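Local coordinates for putative uncharacterized protein (PDB 2Z6V) that is of unknown function but probably transfers a sulfuryl group from the donor PAPS to an acceptor substrate, at residues Tyr276-Arg287 against Tyr383-Val392. Sequence-based numbering, arbitrary orientation.
With PLM (palmitic acid), chain C.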
loop_
_atom_site.group_PDB
_atom_site.type_symbol
_atom_site.label_atom_id
_atom_site.label_comp_id
_atom_site.label_asym_id
_atom_site.label_seq_id
_atom_site.Cartn_x
_atom_site.Cartn_y
_atom_site.Cartn_z
ATOM N N TYR A 276 3.157 2.967 19.592
ATOM C CA TYR A 276 3.401 1.700 20.277
ATOM C C TYR A 276 2.358 0.688 19.804
ATOM O O TYR A 276 2.679 -0.471 19.523
ATOM C CB TYR A 276 3.302 1.893 21.793
ATOM C CG TYR A 276 4.181 3.007 22.323
ATOM C CD1 TYR A 276 5.553 3.007 22.090
ATOM C CD2 TYR A 276 3.638 4.065 23.056
ATOM C CE1 TYR A 276 6.367 4.027 22.574
ATOM C CE2 TYR A 276 4.444 5.094 23.547
ATOM C CZ TYR A 276 5.805 5.064 23.304
ATOM O OH TYR A 276 6.619 6.053 23.801
ATOM N N LYS A 277 1.112 1.144 19.705
ATOM C CA LYS A 277 0.015 0.302 19.261
ATOM C C LYS A 277 0.284 -0.139 17.821
ATOM O O LYS A 277 0.287 -1.331 17.507
ATOM C CB LYS A 277 -1.289 1.095 19.324
ATOM C CG LYS A 277 -2.533 0.289 19.667
ATOM C CD LYS A 277 -2.883 -0.737 18.612
ATOM C CE LYS A 277 -4.190 -1.446 18.958
ATOM N NZ LYS A 277 -4.571 -2.461 17.931
ATOM N N ALA A 278 0.529 0.832 16.951
ATOM C CA ALA A 278 0.786 0.551 15.552
ATOM C C ALA A 278 1.933 -0.434 15.343
ATOM O O ALA A 278 1.900 -1.231 14.411
ATOM C CB ALA A 278 1.071 1.846 14.809
ATOM N N THR A 279 2.939 -0.388 16.208
ATOM C CA THR A 279 4.089 -1.278 16.083
ATOM C C THR A 279 3.730 -2.734 16.349
ATOM O O THR A 279 4.131 -3.634 15.609
ATOM C CB THR A 279 5.217 -0.852 17.040
ATOM O OG1 THR A 279 5.730 0.422 16.629
ATOM C CG2 THR A 279 6.347 -1.875 17.038
ATOM N N GLY A 280 2.973 -2.961 17.415
ATOM C CA GLY A 280 2.571 -4.313 17.755
ATOM C C GLY A 280 1.586 -4.837 16.731
ATOM O O GLY A 280 1.544 -6.039 16.445
ATOM N N SER A 281 0.790 -3.924 16.183
ATOM C CA SER A 281 -0.195 -4.277 15.176
ATOM C C SER A 281 0.537 -4.678 13.900
ATOM O O SER A 281 0.075 -5.553 13.165
ATOM C CB SER A 281 -1.124 -3.090 14.906
ATOM O OG SER A 281 -2.118 -3.426 13.955
ATOM N N LEU A 282 1.684 -4.050 13.642
ATOM C CA LEU A 282 2.464 -4.376 12.447
ATOM C C LEU A 282 2.969 -5.807 12.543
ATOM O O LEU A 282 2.822 -6.581 11.603
ATOM C CB LEU A 282 3.661 -3.427 12.267
ATOM C CG LEU A 282 4.509 -3.758 11.027
ATOM C CD1 LEU A 282 3.623 -3.733 9.791
ATOM C CD2 LEU A 282 5.649 -2.770 10.870
ATOM N N CYS A 283 3.558 -6.146 13.685
ATOM C CA CYS A 283 4.086 -7.487 13.924
ATOM C C CYS A 283 3.001 -8.544 13.775
ATOM O O CYS A 283 3.246 -9.654 13.292
ATOM C CB CYS A 283 4.667 -7.591 15.335
ATOM S SG CYS A 283 6.145 -6.617 15.621
ATOM N N ASN A 284 1.799 -8.193 14.212
ATOM C CA ASN A 284 0.685 -9.110 14.135
ATOM C C ASN A 284 0.248 -9.266 12.683
ATOM O O ASN A 284 -0.083 -10.368 12.235
ATOM C CB ASN A 284 -0.467 -8.592 15.004
ATOM C CG ASN A 284 -1.651 -9.536 15.025
ATOM O OD1 ASN A 284 -1.503 -10.727 15.313
ATOM N ND2 ASN A 284 -2.837 -9.007 14.725
ATOM N N LEU A 285 0.265 -8.159 11.945
ATOM C CA LEU A 285 -0.137 -8.176 10.545
ATOM C C LEU A 285 0.692 -9.173 9.750
ATOM O O LEU A 285 0.179 -9.848 8.853
ATOM C CB LEU A 285 0.026 -6.782 9.924
ATOM C CG LEU A 285 -0.472 -6.601 8.483
ATOM C CD1 LEU A 285 -1.979 -6.768 8.460
ATOM C CD2 LEU A 285 -0.090 -5.233 7.949
ATOM N N TRP A 286 1.976 -9.261 10.092
ATOM C CA TRP A 286 2.902 -10.146 9.395
ATOM C C TRP A 286 2.623 -11.635 9.542
ATOM O O TRP A 286 3.093 -12.444 8.738
ATOM C CB TRP A 286 4.335 -9.880 9.850
ATOM C CG TRP A 286 4.896 -8.569 9.428
ATOM C CD1 TRP A 286 4.472 -7.779 8.398
ATOM C CD2 TRP A 286 6.041 -7.920 9.985
ATOM N NE1 TRP A 286 5.285 -6.679 8.279
ATOM C CE2 TRP A 286 6.257 -6.741 9.241
ATOM C CE3 TRP A 286 6.910 -8.222 11.043
ATOM C CZ2 TRP A 286 7.303 -5.866 9.518
ATOM C CZ3 TRP A 286 7.955 -7.348 11.318
ATOM C CH2 TRP A 286 8.141 -6.186 10.558
ATOM N N ARG A 287 1.866 -12.005 10.563
ATOM C CA ARG A 287 1.580 -13.406 10.779
ATOM C C ARG A 287 0.867 -14.073 9.607
ATOM O O ARG A 287 1.201 -15.203 9.237
ATOM C CB ARG A 287 0.788 -13.576 12.070
ATOM C CG ARG A 287 1.654 -13.441 13.319
ATOM C CD ARG A 287 0.806 -13.562 14.562
ATOM N NE ARG A 287 1.573 -13.404 15.799
ATOM C CZ ARG A 287 2.454 -14.286 16.267
ATOM N NH1 ARG A 287 2.699 -15.412 15.607
ATOM N NH2 ARG A 287 3.082 -14.038 17.408
ATOM N N TYR A 383 -1.122 -2.747 24.907
ATOM C CA TYR A 383 -0.563 -3.021 23.588
ATOM C C TYR A 383 0.075 -4.393 23.635
ATOM O O TYR A 383 -0.240 -5.297 22.860
ATOM C CB TYR A 383 0.558 -2.045 23.230
ATOM C CG TYR A 383 0.405 -0.612 23.671
ATOM C CD1 TYR A 383 1.166 -0.106 24.723
ATOM C CD2 TYR A 383 -0.403 0.269 22.960
ATOM C CE1 TYR A 383 1.137 1.243 25.042
ATOM C CE2 TYR A 383 -0.439 1.618 23.270
ATOM C CZ TYR A 383 0.335 2.102 24.306
ATOM O OH TYR A 383 0.317 3.448 24.582
ATOM N N ARG A 384 1.005 -4.499 24.571
ATOM C CA ARG A 384 1.787 -5.692 24.799
ATOM C C ARG A 384 2.474 -6.210 23.556
ATOM O O ARG A 384 1.899 -6.901 22.710
ATOM C CB ARG A 384 0.954 -6.759 25.506
ATOM C CG ARG A 384 1.128 -6.656 27.030
ATOM C CD ARG A 384 1.014 -5.196 27.519
ATOM N NE ARG A 384 2.193 -4.709 28.247
ATOM C CZ ARG A 384 3.370 -4.392 27.700
ATOM N NH1 ARG A 384 3.571 -4.500 26.395
ATOM N NH2 ARG A 384 4.359 -3.949 28.467
ATOM N N LEU A 385 3.736 -5.808 23.474
ATOM C CA LEU A 385 4.622 -6.155 22.393
ATOM C C LEU A 385 5.458 -7.328 22.907
ATOM O O LEU A 385 6.468 -7.709 22.305
ATOM C CB LEU A 385 5.518 -4.954 22.059
ATOM C CG LEU A 385 4.963 -3.516 22.032
ATOM C CD1 LEU A 385 3.686 -3.444 21.221
ATOM C CD2 LEU A 385 4.700 -3.042 23.444
ATOM N N ASP A 386 5.027 -7.882 24.039
ATOM C CA ASP A 386 5.697 -9.020 24.664
ATOM C C ASP A 386 5.762 -10.151 23.664
ATOM O O ASP A 386 6.794 -10.794 23.482
ATOM C CB ASP A 386 4.901 -9.508 25.870
ATOM C CG ASP A 386 4.874 -8.510 26.984
ATOM O OD1 ASP A 386 3.796 -8.347 27.600
ATOM O OD2 ASP A 386 5.933 -7.898 27.245
ATOM N N GLU A 387 4.623 -10.386 23.032
ATOM C CA GLU A 387 4.481 -11.432 22.046
ATOM C C GLU A 387 5.556 -11.318 20.969
ATOM O O GLU A 387 5.840 -12.289 20.265
ATOM C CB GLU A 387 3.076 -11.344 21.438
ATOM C CG GLU A 387 2.726 -12.426 20.442
ATOM C CD GLU A 387 1.287 -12.326 19.986
ATOM O OE1 GLU A 387 0.918 -13.023 19.021
ATOM O OE2 GLU A 387 0.517 -11.555 20.593
ATOM N N TYR A 388 6.171 -10.140 20.860
ATOM C CA TYR A 388 7.207 -9.905 19.852
ATOM C C TYR A 388 8.534 -9.409 20.418
ATOM O O TYR A 388 9.389 -8.917 19.680
ATOM C CB TYR A 388 6.676 -8.921 18.812
ATOM C CG TYR A 388 5.382 -9.389 18.203
ATOM C CD1 TYR A 388 5.364 -10.434 17.282
ATOM C CD2 TYR A 388 4.166 -8.839 18.600
ATOM C CE1 TYR A 388 4.165 -10.927 16.769
ATOM C CE2 TYR A 388 2.966 -9.321 18.096
ATOM C CZ TYR A 388 2.972 -10.368 17.180
ATOM O OH TYR A 388 1.784 -10.852 16.678
ATOM N N GLY A 389 8.703 -9.536 21.730
ATOM C CA GLY A 389 9.939 -9.123 22.366
ATOM C C GLY A 389 10.162 -7.627 22.484
ATOM O O GLY A 389 11.301 -7.164 22.418
ATOM N N LEU A 390 9.087 -6.869 22.672
ATOM C CA LEU A 390 9.213 -5.424 22.795
ATOM C C LEU A 390 8.567 -4.879 24.063
ATOM O O LEU A 390 7.814 -5.568 24.752
ATOM C CB LEU A 390 8.590 -4.728 21.581
ATOM C CG LEU A 390 9.188 -4.994 20.203
ATOM C CD1 LEU A 390 8.322 -4.341 19.133
ATOM C CD2 LEU A 390 10.605 -4.458 20.152
ATOM N N THR A 391 8.873 -3.624 24.357
ATOM C CA THR A 391 8.333 -2.948 25.523
ATOM C C THR A 391 8.197 -1.491 25.130
ATOM O O THR A 391 8.913 -1.029 24.241
ATOM C CB THR A 391 9.291 -3.059 26.732
ATOM O OG1 THR A 391 10.564 -2.492 26.394
ATOM C CG2 THR A 391 9.482 -4.514 27.128
ATOM N N VAL A 392 7.279 -0.769 25.766
ATOM C CA VAL A 392 7.108 0.641 25.450
ATOM C C VAL A 392 8.410 1.379 25.752
ATOM O O VAL A 392 8.769 2.330 25.064
ATOM C CB VAL A 392 5.964 1.267 26.267
ATOM C CG1 VAL A 392 5.901 2.764 26.013
ATOM C CG2 VAL A 392 4.639 0.617 25.886
HETATM C C1 PLM C . 6.776 -5.970 5.206
HETATM O O1 PLM C . 7.893 -6.111 5.749
HETATM O O2 PLM C . 6.437 -6.433 4.096
HETATM C C2 PLM C . 5.718 -5.162 5.962
HETATM C C3 PLM C . 6.285 -3.828 6.452
HETATM C C4 PLM C . 5.218 -2.939 7.094
HETATM C C5 PLM C . 4.104 -2.587 6.105
HETATM C C6 PLM C . 3.081 -3.717 5.972
HETATM C C7 PLM C . 2.176 -3.474 4.764
HETATM C C8 PLM C . 2.933 -3.735 3.461
HETATM C C9 PLM C . 2.553 -2.690 2.412
HETATM C CA PLM C . 1.035 -2.581 2.253
HETATM C CB PLM C . 0.635 -1.249 1.612
HETATM C CC PLM C . 1.205 -0.088 2.428
HETATM C CD PLM C . 2.682 0.138 2.099
HETATM C CE PLM C . 3.417 0.895 3.208
HETATM C CF PLM C . 3.458 0.049 4.483
HETATM C CG PLM C . 4.308 0.705 5.572
#
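With CG of Tyr388 anti to its carbonyl carbon (chi1 -55°), the phenol ring reaches across to the helix and lies against Cys283, whose CB makes a CH-pi contact over the centre of one face, 3.3 Å from the centroid. Cys283 turns SG beside its own backbone N (chi1 -68°), which adds a sulfur-aromatic contact, SG lying oblique to the ring normal. At the far end of the ring, the extended chain of Arg287 brings NE to Tyr388 OH in a 2.7 Å hydrogen bond, with the hydroxyl tilted 19° from the guanidinium plane. NH2 of Arg287 meets OE1 of Glu387 at 2.9 Å, a salt bridge whose hydrogen bond is weak and bent. The helix, 275-285, follows strand 267-272 of a five-stranded parallel sheet, consistent with the α/β fold of PAPS-dependent sulfotransferases, and the loop packed along it leads into helix 392-405. Nearer the helix start CH-pi contacts recur: CB of Tyr276 stands over the Tyr383 ring, 3.8 Å from its centroid, while CG1 of Val392 covers a face of the Tyr276 ring. Tyr383 OH is hydrogen-bonded to Asp274 OD2. Between this cluster and Tyr388, side-chain-less Gly280 admits CD1 of Leu385 to 3.7 Å from its CA.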